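Local coordinates for protein CRISPR-associated endonuclease Cas9 (Campylobacter jejuni subsp. jejuni serotype O:2, PDB 5X2H) that cuts invading DNA under CRISPR RNA guidance in bacterial adaptive immunity, its RuvC-like domain cleaving the strand not paired with crRNA and its HNH domain the complementary strand, at residues A125-H130 with K211-K216; Q166-Y171 with R199-S204; K376-Y381 with S390-E395; E648-Y653 with E657-A662. All coordinates share one frame; numbering follows the deposited sequence.

Interaction 1: residues A125-H130 with K211-K216; sequences ARVILH and KLIFKK. With nucleotides of chain B.
Val127 and Ile213 meet tip to tip between two helices: CG1 of Val127 stops 3.9 Å from CD1 of Ile213. One residue further along each helix, Ile128 and Phe214 make a looser second touch. Their side chains cross at about a right angle, with CD1 of Ile128 4.2 Å from CZ of Phe214. The contact is small, buried and wholly apolar, and the backbones stay well apart; even the nearest pair of CA atoms, those of Val127 and Ile213, lie 9.3 Å from each other. Ile213 bridges the distance with an extended chain, its CG1 placed anti to the carbonyl carbon (chi1 -70°) and CD1 carried straight on from there.

His130, on the same helix as Val127, serves the guide RNA instead. Its NE2 donates a nearly straight hydrogen bond (168°) to OP1 of A44 of chain B at 2.8 Å, the oxygen lying in the ring plane at its edge. The next phosphate closes on the backbone end of the residue, with OP1 of A45 of chain B 3.4 Å from CA of His130. The other ring nitrogen, ND1, has a weak hydrogen bond with Arg111 NH1, and Tyr108 stacks edge-to-face; together they probably help fix the imidazole's rotation. Phe214 likewise has edge-to-face neighbours in Phe124 and Phe224.

Helix 121-133 also packs against helix 107-113 through Val127 and His130, helix 226-236 through Ile128, and helix 51-82, probably the arginine-rich bridge helix, through Ala125 and Leu129, consistent with the helical recognition lobe of Cas9.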
# COMPACT_ATOMS: atom_id res chain seq x y z
N ALA A 125 -13.77 -6.67 38.72
CA ALA A 125 -13.02 -5.70 37.93
C ALA A 125 -12.06 -6.39 36.97
O ALA A 125 -11.98 -6.04 35.79
CB ALA A 125 -12.27 -4.74 38.85
N ARG A 126 -11.31 -7.38 37.47
CA ARG A 126 -10.36 -8.08 36.62
C ARG A 126 -11.05 -8.98 35.61
O ARG A 126 -10.53 -9.20 34.52
CB ARG A 126 -9.38 -8.88 37.49
CG ARG A 126 -8.38 -8.00 38.23
CD ARG A 126 -7.47 -8.78 39.16
NE ARG A 126 -7.05 -10.04 38.57
CZ ARG A 126 -7.21 -11.23 39.14
NH1 ARG A 126 -7.78 -11.32 40.33
NH2 ARG A 126 -6.80 -12.32 38.52
N VAL A 127 -12.24 -9.49 35.95
CA VAL A 127 -13.00 -10.30 35.00
C VAL A 127 -13.41 -9.46 33.79
O VAL A 127 -13.22 -9.86 32.64
CB VAL A 127 -14.22 -10.93 35.68
CG1 VAL A 127 -15.21 -11.44 34.64
CG2 VAL A 127 -13.78 -12.07 36.59
N ILE A 128 -13.98 -8.28 34.05
CA ILE A 128 -14.41 -7.40 32.96
C ILE A 128 -13.23 -7.04 32.07
O ILE A 128 -13.33 -7.09 30.84
CB ILE A 128 -15.08 -6.14 33.54
CG1 ILE A 128 -16.39 -6.50 34.24
CG2 ILE A 128 -15.32 -5.11 32.44
CD1 ILE A 128 -17.04 -5.34 34.96
N LEU A 129 -12.09 -6.68 32.67
CA LEU A 129 -10.95 -6.26 31.88
C LEU A 129 -10.34 -7.42 31.10
O LEU A 129 -9.83 -7.22 29.99
CB LEU A 129 -9.90 -5.61 32.78
CG LEU A 129 -10.38 -4.33 33.46
CD1 LEU A 129 -9.41 -3.84 34.53
CD2 LEU A 129 -10.62 -3.24 32.41
N HIS A 130 -10.41 -8.64 31.64
CA HIS A 130 -9.83 -9.79 30.95
C HIS A 130 -10.64 -10.15 29.71
O HIS A 130 -10.07 -10.43 28.65
CB HIS A 130 -9.73 -10.98 31.89
CG HIS A 130 -9.02 -12.16 31.30
ND1 HIS A 130 -9.65 -13.36 31.06
CD2 HIS A 130 -7.74 -12.31 30.89
CE1 HIS A 130 -8.78 -14.21 30.53
NE2 HIS A 130 -7.62 -13.60 30.41
N LYS A 211 -22.66 -10.92 29.76
CA LYS A 211 -24.06 -10.71 30.11
C LYS A 211 -24.51 -11.71 31.17
O LYS A 211 -25.25 -11.34 32.10
CB LYS A 211 -24.94 -10.83 28.87
CG LYS A 211 -24.78 -9.70 27.86
CD LYS A 211 -25.74 -9.87 26.69
CE LYS A 211 -25.61 -8.72 25.70
NZ LYS A 211 -26.48 -8.91 24.52
N LEU A 212 -24.08 -12.97 31.05
CA LEU A 212 -24.46 -13.98 32.03
C LEU A 212 -23.83 -13.70 33.39
O LEU A 212 -24.46 -13.89 34.43
CB LEU A 212 -24.06 -15.36 31.53
CG LEU A 212 -24.29 -16.53 32.49
CD1 LEU A 212 -25.78 -16.74 32.75
CD2 LEU A 212 -23.65 -17.80 31.96
N ILE A 213 -22.57 -13.24 33.40
CA ILE A 213 -21.89 -12.96 34.66
C ILE A 213 -22.58 -11.83 35.40
O ILE A 213 -22.76 -11.89 36.62
CB ILE A 213 -20.40 -12.65 34.40
CG1 ILE A 213 -19.67 -13.92 33.95
CG2 ILE A 213 -19.76 -12.07 35.65
CD1 ILE A 213 -18.21 -13.69 33.59
N PHE A 214 -22.98 -10.78 34.68
CA PHE A 214 -23.73 -9.69 35.30
C PHE A 214 -25.02 -10.20 35.92
O PHE A 214 -25.34 -9.89 37.07
CB PHE A 214 -24.02 -8.59 34.28
CG PHE A 214 -23.02 -7.46 34.30
CD1 PHE A 214 -23.08 -6.49 35.28
CD2 PHE A 214 -22.04 -7.38 33.33
CE1 PHE A 214 -22.17 -5.45 35.30
CE2 PHE A 214 -21.12 -6.34 33.34
CZ PHE A 214 -21.19 -5.37 34.33
N LYS A 215 -25.78 -11.01 35.17
CA LYS A 215 -27.05 -11.53 35.66
C LYS A 215 -26.84 -12.45 36.86
O LYS A 215 -27.62 -12.40 37.83
CB LYS A 215 -27.78 -12.26 34.54
CG LYS A 215 -29.03 -13.01 34.98
CD LYS A 215 -29.15 -14.34 34.24
CE LYS A 215 -30.37 -14.38 33.33
NZ LYS A 215 -31.61 -14.71 34.09
N LYS A 216 -25.81 -13.30 36.82
CA LYS A 216 -25.56 -14.21 37.93
C LYS A 216 -25.08 -13.46 39.17
O LYS A 216 -25.49 -13.77 40.29
CB LYS A 216 -24.56 -15.28 37.52
CG LYS A 216 -25.12 -16.30 36.54
CD LYS A 216 -25.74 -17.50 37.26
CE LYS A 216 -26.83 -18.14 36.41
NZ LYS A 216 -27.20 -19.50 36.89
P A B 44 -3.98 -15.10 30.25
OP1 A B 44 -5.33 -14.99 29.64
OP2 A B 44 -2.79 -15.10 29.36
O5' A B 44 -3.81 -13.90 31.28
C5' A B 44 -4.71 -13.74 32.36
C4' A B 44 -4.19 -12.75 33.37
O4' A B 44 -2.92 -13.21 33.92
C3' A B 44 -3.87 -11.36 32.83
O3' A B 44 -5.03 -10.56 32.74
C2' A B 44 -2.84 -10.83 33.82
O2' A B 44 -3.48 -10.33 34.99
C1' A B 44 -2.08 -12.11 34.20
N9 A B 44 -0.82 -12.27 33.45
C8 A B 44 -0.57 -13.08 32.37
N7 A B 44 0.66 -13.02 31.92
C5 A B 44 1.27 -12.11 32.78
C6 A B 44 2.59 -11.61 32.84
N6 A B 44 3.57 -11.96 32.01
N1 A B 44 2.87 -10.71 33.82
C2 A B 44 1.89 -10.35 34.66
N3 A B 44 0.62 -10.76 34.70
C4 A B 44 0.37 -11.64 33.72
P A B 45 -5.21 -9.52 31.53
OP1 A B 45 -6.59 -9.00 31.63
OP2 A B 45 -4.76 -10.16 30.27
O5' A B 45 -4.21 -8.34 31.89
C5' A B 45 -4.44 -7.53 33.03
C4' A B 45 -3.23 -6.70 33.39
O4' A B 45 -2.12 -7.57 33.76
C3' A B 45 -2.65 -5.83 32.29
O3' A B 45 -3.39 -4.63 32.09
C2' A B 45 -1.23 -5.61 32.77
O2' A B 45 -1.19 -4.64 33.81
C1' A B 45 -0.90 -6.97 33.38
N9 A B 45 -0.24 -7.85 32.40
C8 A B 45 -0.81 -8.76 31.55
N7 A B 45 0.06 -9.39 30.79
C5 A B 45 1.28 -8.85 31.17
C6 A B 45 2.59 -9.10 30.74
N6 A B 45 2.90 -9.99 29.79
N1 A B 45 3.59 -8.39 31.33
C2 A B 45 3.27 -7.50 32.28
N3 A B 45 2.07 -7.18 32.77
C4 A B 45 1.11 -7.90 32.16

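Interaction 2: residues Q166-Y171 with R199-S204; sequences QSVGEY and RCIAQS
Val168 and Ile201 form the tight part of this contact, where the first turn of an N-capped helix, 168-175, meets the extended run leading into helix 203-219. The two side chains point at each other tip to tip: CG1 of Val168 comes to 3.7 Å from CD1 of Ile201. Beside it, CG2 of Val168 lies 4.0 Å from CG2 of Ile201. CD1 of Ile201 stands at the end of a fully extended arm (chi2 -180°), which brings it to Tyr171 as well. That second touch is slacker. The methyl CD1 of Ile201 sits near the ring plane, at the edge, 4.1 Å from CE2 of Tyr171. The tyrosine's hydroxyl is engaged elsewhere, hydrogen-bonded to Tyr176 OH and Asn158 OD1, and the same Asn158 uses ND2 to hold Cys200 O, so helix 150-162 ties both segments.

Away from this apolar knot, polar bonds hold the helix start; Gln166 is exposed, whereas Ser167 and Glu170 are buried. Gln166 N gives a hydrogen bond to Glu170 OE1, which it meets from above the carboxylate plane; Glu170 OE2 pairs with Lys174. At the cap itself, Ser167 OG accepts from Glu170 N at 3.2 Å, with an almost straight N-H...O angle of 172°.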
# COMPACT_ATOMS: atom_id res chain seq x y z
N GLN A 166 -21.69 -23.60 30.31
CA GLN A 166 -22.46 -22.38 30.50
C GLN A 166 -21.83 -21.21 29.76
O GLN A 166 -22.52 -20.45 29.08
CB GLN A 166 -22.59 -22.06 31.99
CG GLN A 166 -23.35 -23.08 32.80
CD GLN A 166 -23.94 -22.47 34.06
OE1 GLN A 166 -24.89 -21.69 33.99
NE2 GLN A 166 -23.37 -22.81 35.21
N SER A 167 -20.52 -21.04 29.90
CA SER A 167 -19.83 -19.86 29.41
C SER A 167 -18.49 -20.25 28.82
O SER A 167 -17.98 -21.35 29.03
CB SER A 167 -19.64 -18.83 30.52
OG SER A 167 -18.65 -19.25 31.44
N VAL A 168 -17.91 -19.31 28.06
CA VAL A 168 -16.56 -19.49 27.55
C VAL A 168 -15.57 -19.62 28.70
O VAL A 168 -14.64 -20.43 28.64
CB VAL A 168 -16.19 -18.32 26.61
CG1 VAL A 168 -14.71 -18.36 26.26
CG2 VAL A 168 -17.05 -18.35 25.36
N GLY A 169 -15.77 -18.84 29.76
CA GLY A 169 -14.86 -18.90 30.89
C GLY A 169 -14.78 -20.28 31.51
O GLY A 169 -13.69 -20.80 31.76
N GLU A 170 -15.94 -20.89 31.77
CA GLU A 170 -15.95 -22.24 32.33
C GLU A 170 -15.30 -23.23 31.37
O GLU A 170 -14.58 -24.14 31.79
CB GLU A 170 -17.39 -22.67 32.64
CG GLU A 170 -17.50 -24.10 33.15
CD GLU A 170 -18.94 -24.57 33.27
OE1 GLU A 170 -19.84 -23.87 32.77
OE2 GLU A 170 -19.17 -25.64 33.88
N TYR A 171 -15.56 -23.07 30.07
CA TYR A 171 -14.98 -23.97 29.07
C TYR A 171 -13.46 -23.92 29.10
O TYR A 171 -12.79 -24.95 29.17
CB TYR A 171 -15.52 -23.61 27.69
CG TYR A 171 -14.80 -24.25 26.52
CD1 TYR A 171 -14.77 -25.63 26.36
CD2 TYR A 171 -14.18 -23.46 25.56
CE1 TYR A 171 -14.12 -26.21 25.28
CE2 TYR A 171 -13.53 -24.03 24.48
CZ TYR A 171 -13.50 -25.40 24.35
OH TYR A 171 -12.85 -25.96 23.27
N ARG A 199 -7.70 -22.01 19.58
CA ARG A 199 -8.53 -21.54 20.68
C ARG A 199 -9.44 -20.38 20.29
O ARG A 199 -10.12 -19.82 21.16
CB ARG A 199 -7.65 -21.13 21.86
CG ARG A 199 -6.67 -22.20 22.32
CD ARG A 199 -7.35 -23.24 23.21
NE ARG A 199 -6.37 -24.12 23.83
CZ ARG A 199 -6.03 -25.32 23.36
NH1 ARG A 199 -5.13 -26.05 23.99
NH2 ARG A 199 -6.61 -25.79 22.26
N CYS A 200 -9.48 -20.00 19.01
CA CYS A 200 -10.30 -18.87 18.58
C CYS A 200 -11.78 -19.13 18.83
O CYS A 200 -12.31 -20.18 18.44
CB CYS A 200 -10.05 -18.56 17.11
SG CYS A 200 -8.47 -17.75 16.78
N ILE A 201 -12.44 -18.18 19.48
CA ILE A 201 -13.86 -18.28 19.82
C ILE A 201 -14.56 -17.01 19.35
O ILE A 201 -14.05 -15.90 19.54
CB ILE A 201 -14.07 -18.50 21.33
CG1 ILE A 201 -13.42 -19.82 21.76
CG2 ILE A 201 -15.55 -18.49 21.68
CD1 ILE A 201 -13.57 -20.12 23.24
N ALA A 202 -15.74 -17.17 18.75
CA ALA A 202 -16.48 -16.04 18.21
C ALA A 202 -16.81 -15.03 19.30
O ALA A 202 -17.16 -15.40 20.43
CB ALA A 202 -17.76 -16.51 17.53
N GLN A 203 -16.70 -13.75 18.95
CA GLN A 203 -16.88 -12.67 19.92
C GLN A 203 -18.26 -12.69 20.57
O GLN A 203 -18.39 -12.33 21.75
CB GLN A 203 -16.61 -11.33 19.24
CG GLN A 203 -16.98 -10.11 20.07
CD GLN A 203 -16.50 -8.82 19.43
OE1 GLN A 203 -17.23 -7.83 19.38
NE2 GLN A 203 -15.26 -8.82 18.94
N SER A 204 -19.29 -13.13 19.84
CA SER A 204 -20.64 -13.13 20.39
C SER A 204 -20.76 -14.02 21.62
O SER A 204 -21.58 -13.75 22.51
CB SER A 204 -21.65 -13.56 19.33
OG SER A 204 -21.45 -14.91 18.95

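Interaction 3: residues K376-Y381 with S390-E395; sequences KALAKY and SLSKLE
Leu378 runs obliquely across Leu391, and CD1 and CD2 of its forked end make its contacts. CD1 of Leu378 presses against the root of the other leucine, 3.8 Å from CB of Leu391, while CD2 of Leu378 faces the opposite leucine's own branch, 4.2 Å from CD1 of Leu391. So Leu378 engages both the base and the end of its neighbour. The CB bonds of both leucines face the other segment, and with nearly the same first torsion (chi1 -61° for Leu378, -63° for Leu391) the two chains run past each other at a slant.

Ser392 comes up beside the fork, with OG 3.6 Å from CD1 of Leu378. This is a van der Waals touch; the hydroxyl has a weak hydrogen bond with Ile388 O, one turn back. On the other segment, Tyr381 N bonds to Leu378 O as the chain leaves its helix.

Ile361 of helix 355-367 packs on Leu378, and Tyr341 and Phe344 of helix 336-344 pack on Leu391. The contact joins two short consecutive helices, 371-379 and 385-391, as a helical hairpin, near where the chain leaves each, within a bundle consistent with the largely helical recognition lobe of Cas9.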
# COMPACT_ATOMS: atom_id res chain seq x y z
N LYS A 376 -29.40 9.05 10.61
CA LYS A 376 -29.49 10.50 10.65
C LYS A 376 -29.57 11.09 9.24
O LYS A 376 -30.29 12.06 9.01
CB LYS A 376 -28.29 11.08 11.40
N ALA A 377 -28.84 10.50 8.29
CA ALA A 377 -28.87 11.02 6.92
C ALA A 377 -30.22 10.77 6.27
O ALA A 377 -30.76 11.64 5.58
CB ALA A 377 -27.75 10.39 6.10
N LEU A 378 -30.79 9.57 6.48
CA LEU A 378 -32.11 9.28 5.93
C LEU A 378 -33.19 10.16 6.57
O LEU A 378 -34.17 10.51 5.91
CB LEU A 378 -32.44 7.79 6.13
CG LEU A 378 -31.54 6.72 5.49
CD1 LEU A 378 -31.79 5.35 6.11
CD2 LEU A 378 -31.74 6.66 3.98
N ALA A 379 -33.00 10.54 7.84
CA ALA A 379 -34.01 11.29 8.57
C ALA A 379 -34.28 12.67 7.96
O ALA A 379 -35.39 13.19 8.09
CB ALA A 379 -33.60 11.43 10.03
N LYS A 380 -33.29 13.25 7.27
CA LYS A 380 -33.49 14.51 6.56
C LYS A 380 -34.47 14.39 5.40
O LYS A 380 -34.75 15.40 4.74
CB LYS A 380 -32.15 15.04 6.05
N TYR A 381 -35.00 13.19 5.11
CA TYR A 381 -35.95 13.00 4.03
C TYR A 381 -37.30 12.57 4.58
O TYR A 381 -37.38 11.89 5.61
CB TYR A 381 -35.44 11.96 3.02
CG TYR A 381 -34.16 12.35 2.31
CD1 TYR A 381 -33.93 13.67 1.94
CD2 TYR A 381 -33.18 11.41 2.02
CE1 TYR A 381 -32.76 14.04 1.30
CE2 TYR A 381 -32.01 11.76 1.38
CZ TYR A 381 -31.81 13.08 1.02
OH TYR A 381 -30.64 13.45 0.39
N SER A 390 -35.78 0.29 8.01
CA SER A 390 -35.72 -0.67 6.91
C SER A 390 -34.59 -0.32 5.94
O SER A 390 -33.79 -1.18 5.57
CB SER A 390 -37.06 -0.72 6.18
OG SER A 390 -38.12 -1.01 7.07
N LEU A 391 -34.52 0.95 5.53
CA LEU A 391 -33.47 1.38 4.61
C LEU A 391 -32.09 1.33 5.25
O LEU A 391 -31.09 1.23 4.52
CB LEU A 391 -33.76 2.79 4.10
CG LEU A 391 -35.03 3.01 3.28
CD1 LEU A 391 -35.10 4.45 2.80
CD2 LEU A 391 -35.10 2.05 2.11
N SER A 392 -32.00 1.39 6.58
CA SER A 392 -30.71 1.36 7.25
C SER A 392 -30.07 -0.02 7.22
O SER A 392 -28.86 -0.13 7.48
CB SER A 392 -30.85 1.82 8.70
OG SER A 392 -30.65 3.22 8.82
N LYS A 393 -30.83 -1.07 6.93
CA LYS A 393 -30.32 -2.43 6.96
C LYS A 393 -29.84 -2.94 5.61
O LYS A 393 -29.19 -3.99 5.55
CB LYS A 393 -31.39 -3.39 7.51
N LEU A 394 -30.14 -2.23 4.52
CA LEU A 394 -29.77 -2.67 3.19
C LEU A 394 -28.29 -2.42 2.94
O LEU A 394 -27.74 -1.38 3.34
CB LEU A 394 -30.61 -1.97 2.14
CG LEU A 394 -32.13 -2.11 2.27
CD1 LEU A 394 -32.84 -1.18 1.31
CD2 LEU A 394 -32.56 -3.56 2.03
N GLU A 395 -27.64 -3.37 2.27
CA GLU A 395 -26.22 -3.28 1.94
C GLU A 395 -26.08 -3.00 0.45
O GLU A 395 -26.38 -3.86 -0.38
CB GLU A 395 -25.49 -4.57 2.32
CG GLU A 395 -25.81 -5.09 3.71
CD GLU A 395 -25.01 -6.32 4.08
OE1 GLU A 395 -23.76 -6.29 3.94
OE2 GLU A 395 -25.62 -7.33 4.49

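Interaction 4: residues E648-Y653 with E657-A662; sequences EFYQSY and EGVLKA. With nucleotides of chain D.
Tyr653 lies over the start of the segment 657-662, and its side chain can be followed outward from there. CB of Tyr653 rests against the backbone of Gly658, 3.8 Å from C of Gly658. With CG swung beside the backbone N (chi1 -71°), the ring then extends along the second helix, and CD2 and CE2 of Tyr653 both pass 3.5 Å from CB of Ala662, which approaches at a slant. CE1, on the other side of the ring, approaches OP1 of DA5 of chain D. At the tip, OH of Tyr653 donates a hydrogen bond to the same OP1 of DA5 of chain D, in the ring plane; its 2.5 Å length is unusually short and doubtful in detail.

Two short helices, 650-653 and 655-665, make this tight turn in the wedge domain, and the glycine lets their backbones close up: the CA atoms of Tyr653 and Gly658 are only 4.7 Å apart, and Gly658 CA makes a C-H...O contact to Tyr653 O at 3.4 Å, with an angle of 153° at the hydrogen. Next door, Ser652 OG donates to OP2 of DC6 of chain D at 3.1 Å, so adjacent residues hold consecutive phosphates.

On the side turned from the DNA, Val659 makes its contacts through one methyl. Its CG2 sits 3.9 Å from Phe649 CB and, in plane at the ring edge, 3.9 Å from CD1 of Tyr650, whose hydroxyl hydrogen-bonds to Glu646 OE2.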
# COMPACT_ATOMS: atom_id res chain seq x y z
N GLU A 648 22.27 -9.82 25.11
CA GLU A 648 22.65 -10.29 23.78
C GLU A 648 23.88 -9.56 23.26
O GLU A 648 24.59 -10.10 22.40
CB GLU A 648 21.48 -10.11 22.81
CG GLU A 648 20.37 -11.14 22.94
CD GLU A 648 19.20 -10.86 22.00
OE1 GLU A 648 18.03 -10.95 22.45
OE2 GLU A 648 19.44 -10.52 20.82
N PHE A 649 24.15 -8.36 23.76
CA PHE A 649 25.25 -7.54 23.29
C PHE A 649 26.44 -7.53 24.25
O PHE A 649 27.45 -6.88 23.95
CB PHE A 649 24.77 -6.10 23.05
CG PHE A 649 23.66 -5.98 22.04
CD1 PHE A 649 22.33 -6.12 22.42
CD2 PHE A 649 23.94 -5.71 20.71
CE1 PHE A 649 21.31 -6.01 21.49
CE2 PHE A 649 22.92 -5.58 19.77
CZ PHE A 649 21.61 -5.73 20.17
N TYR A 650 26.36 -8.24 25.38
CA TYR A 650 27.45 -8.21 26.35
C TYR A 650 28.76 -8.70 25.75
O TYR A 650 29.81 -8.07 25.93
CB TYR A 650 27.09 -9.06 27.58
CG TYR A 650 26.14 -8.38 28.55
CD1 TYR A 650 25.60 -7.13 28.28
CD2 TYR A 650 25.80 -8.99 29.76
CE1 TYR A 650 24.74 -6.51 29.17
CE2 TYR A 650 24.94 -8.38 30.65
CZ TYR A 650 24.41 -7.14 30.35
OH TYR A 650 23.56 -6.54 31.24
N GLN A 651 28.72 -9.81 25.01
CA GLN A 651 29.96 -10.37 24.47
C GLN A 651 30.55 -9.47 23.39
O GLN A 651 31.77 -9.26 23.36
CB GLN A 651 29.70 -11.77 23.90
CG GLN A 651 30.88 -12.33 23.12
CD GLN A 651 30.91 -13.85 23.10
OE1 GLN A 651 30.11 -14.49 22.43
NE2 GLN A 651 31.86 -14.43 23.84
N SER A 652 29.72 -8.92 22.51
CA SER A 652 30.24 -8.14 21.40
C SER A 652 30.67 -6.74 21.83
O SER A 652 31.68 -6.22 21.33
CB SER A 652 29.19 -8.05 20.29
OG SER A 652 29.64 -7.23 19.23
N TYR A 653 29.94 -6.12 22.75
CA TYR A 653 30.19 -4.72 23.09
C TYR A 653 31.03 -4.53 24.35
O TYR A 653 31.63 -3.46 24.51
CB TYR A 653 28.85 -3.97 23.26
CG TYR A 653 28.10 -3.73 21.96
CD1 TYR A 653 28.70 -3.98 20.73
CD2 TYR A 653 26.79 -3.25 21.97
CE1 TYR A 653 28.01 -3.76 19.55
CE2 TYR A 653 26.10 -3.03 20.80
CZ TYR A 653 26.72 -3.29 19.59
OH TYR A 653 26.04 -3.07 18.41
N GLU A 657 28.90 -1.98 30.42
CA GLU A 657 29.57 -0.74 30.07
C GLU A 657 29.55 -0.51 28.57
O GLU A 657 29.39 0.63 28.11
CB GLU A 657 31.02 -0.75 30.58
CG GLU A 657 31.19 -1.18 32.03
CD GLU A 657 31.37 -2.68 32.19
OE1 GLU A 657 30.35 -3.40 32.24
OE2 GLU A 657 32.53 -3.14 32.25
N GLY A 658 29.69 -1.58 27.78
CA GLY A 658 29.67 -1.43 26.34
C GLY A 658 28.29 -1.16 25.79
O GLY A 658 28.14 -0.44 24.80
N VAL A 659 27.26 -1.73 26.42
CA VAL A 659 25.89 -1.49 25.97
C VAL A 659 25.52 -0.02 26.17
O VAL A 659 24.96 0.62 25.27
CB VAL A 659 24.91 -2.42 26.69
CG1 VAL A 659 23.47 -1.97 26.47
CG2 VAL A 659 25.10 -3.86 26.22
N LEU A 660 25.83 0.52 27.35
CA LEU A 660 25.55 1.93 27.60
C LEU A 660 26.32 2.83 26.65
O LEU A 660 25.81 3.88 26.23
CB LEU A 660 25.89 2.28 29.05
CG LEU A 660 25.06 1.58 30.12
CD1 LEU A 660 25.70 1.74 31.49
CD2 LEU A 660 23.63 2.12 30.13
N LYS A 661 27.53 2.43 26.27
CA LYS A 661 28.30 3.21 25.32
C LYS A 661 27.70 3.11 23.92
O LYS A 661 27.60 4.12 23.21
CB LYS A 661 29.75 2.73 25.32
CG LYS A 661 30.70 3.60 24.52
CD LYS A 661 32.13 3.26 24.86
CE LYS A 661 33.09 4.22 24.19
NZ LYS A 661 34.48 4.04 24.70
N ALA A 662 27.30 1.91 23.51
CA ALA A 662 26.63 1.74 22.23
C ALA A 662 25.34 2.56 22.17
O ALA A 662 25.01 3.14 21.13
CB ALA A 662 26.33 0.27 21.98
P DA D 5 28.05 -4.22 15.48
OP1 DA D 5 26.76 -3.81 16.08
OP2 DA D 5 29.24 -3.34 15.60
O5' DA D 5 28.43 -5.66 16.05
C5' DA D 5 27.43 -6.67 16.08
C4' DA D 5 27.96 -7.97 15.49
O4' DA D 5 28.09 -7.83 14.06
C3' DA D 5 29.33 -8.40 16.01
O3' DA D 5 29.24 -9.70 16.54
C2' DA D 5 30.24 -8.35 14.78
C1' DA D 5 29.25 -8.50 13.63
N9 DA D 5 29.69 -7.89 12.38
C8 DA D 5 29.97 -6.56 12.17
N7 DA D 5 30.33 -6.29 10.94
C5 DA D 5 30.28 -7.51 10.30
C6 DA D 5 30.55 -7.90 8.97
N6 DA D 5 30.94 -7.04 8.03
N1 DA D 5 30.41 -9.20 8.66
C2 DA D 5 30.02 -10.06 9.61
N3 DA D 5 29.73 -9.81 10.89
C4 DA D 5 29.89 -8.51 11.17
P DC D 6 30.50 -10.37 17.28
OP1 DC D 6 29.95 -11.29 18.30
OP2 DC D 6 31.43 -9.29 17.69
O5' DC D 6 31.20 -11.23 16.13
C5' DC D 6 30.46 -12.26 15.48
C4' DC D 6 31.22 -12.82 14.30
O4' DC D 6 31.35 -11.82 13.27
C3' DC D 6 32.65 -13.30 14.62
O3' DC D 6 32.83 -14.63 14.15
C2' DC D 6 33.54 -12.31 13.85
C1' DC D 6 32.63 -11.91 12.70
N1 DC D 6 32.98 -10.59 12.11
C2 DC D 6 33.21 -10.50 10.73
O2 DC D 6 33.11 -11.52 10.03
N3 DC D 6 33.53 -9.30 10.20
C4 DC D 6 33.62 -8.22 10.98
N4 DC D 6 33.94 -7.06 10.41
C5 DC D 6 33.40 -8.30 12.39
C6 DC D 6 33.08 -9.49 12.90

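In the fold
Along the chain, both segments of interaction 2 fall between those of interaction 1; interactions 3 and 4 come later. Interactions 1 and 2 share helix 203-219, their centres about 13 Å apart, and touch where Leu212 packs on the backbone of Gln166, so they belong to one helical region. Interaction 3 lies in a separate group of helices, its centre about 35 Å from that of interaction 1. Interaction 4, in the wedge domain, is about 63 Å from interaction 3 between centres, on the opposite side of the chain's centre. His130 in interaction 1 bonds an RNA phosphate, Ser652 and Tyr653 in interaction 4 bond DNA phosphates, about 47 Å away between contact centres.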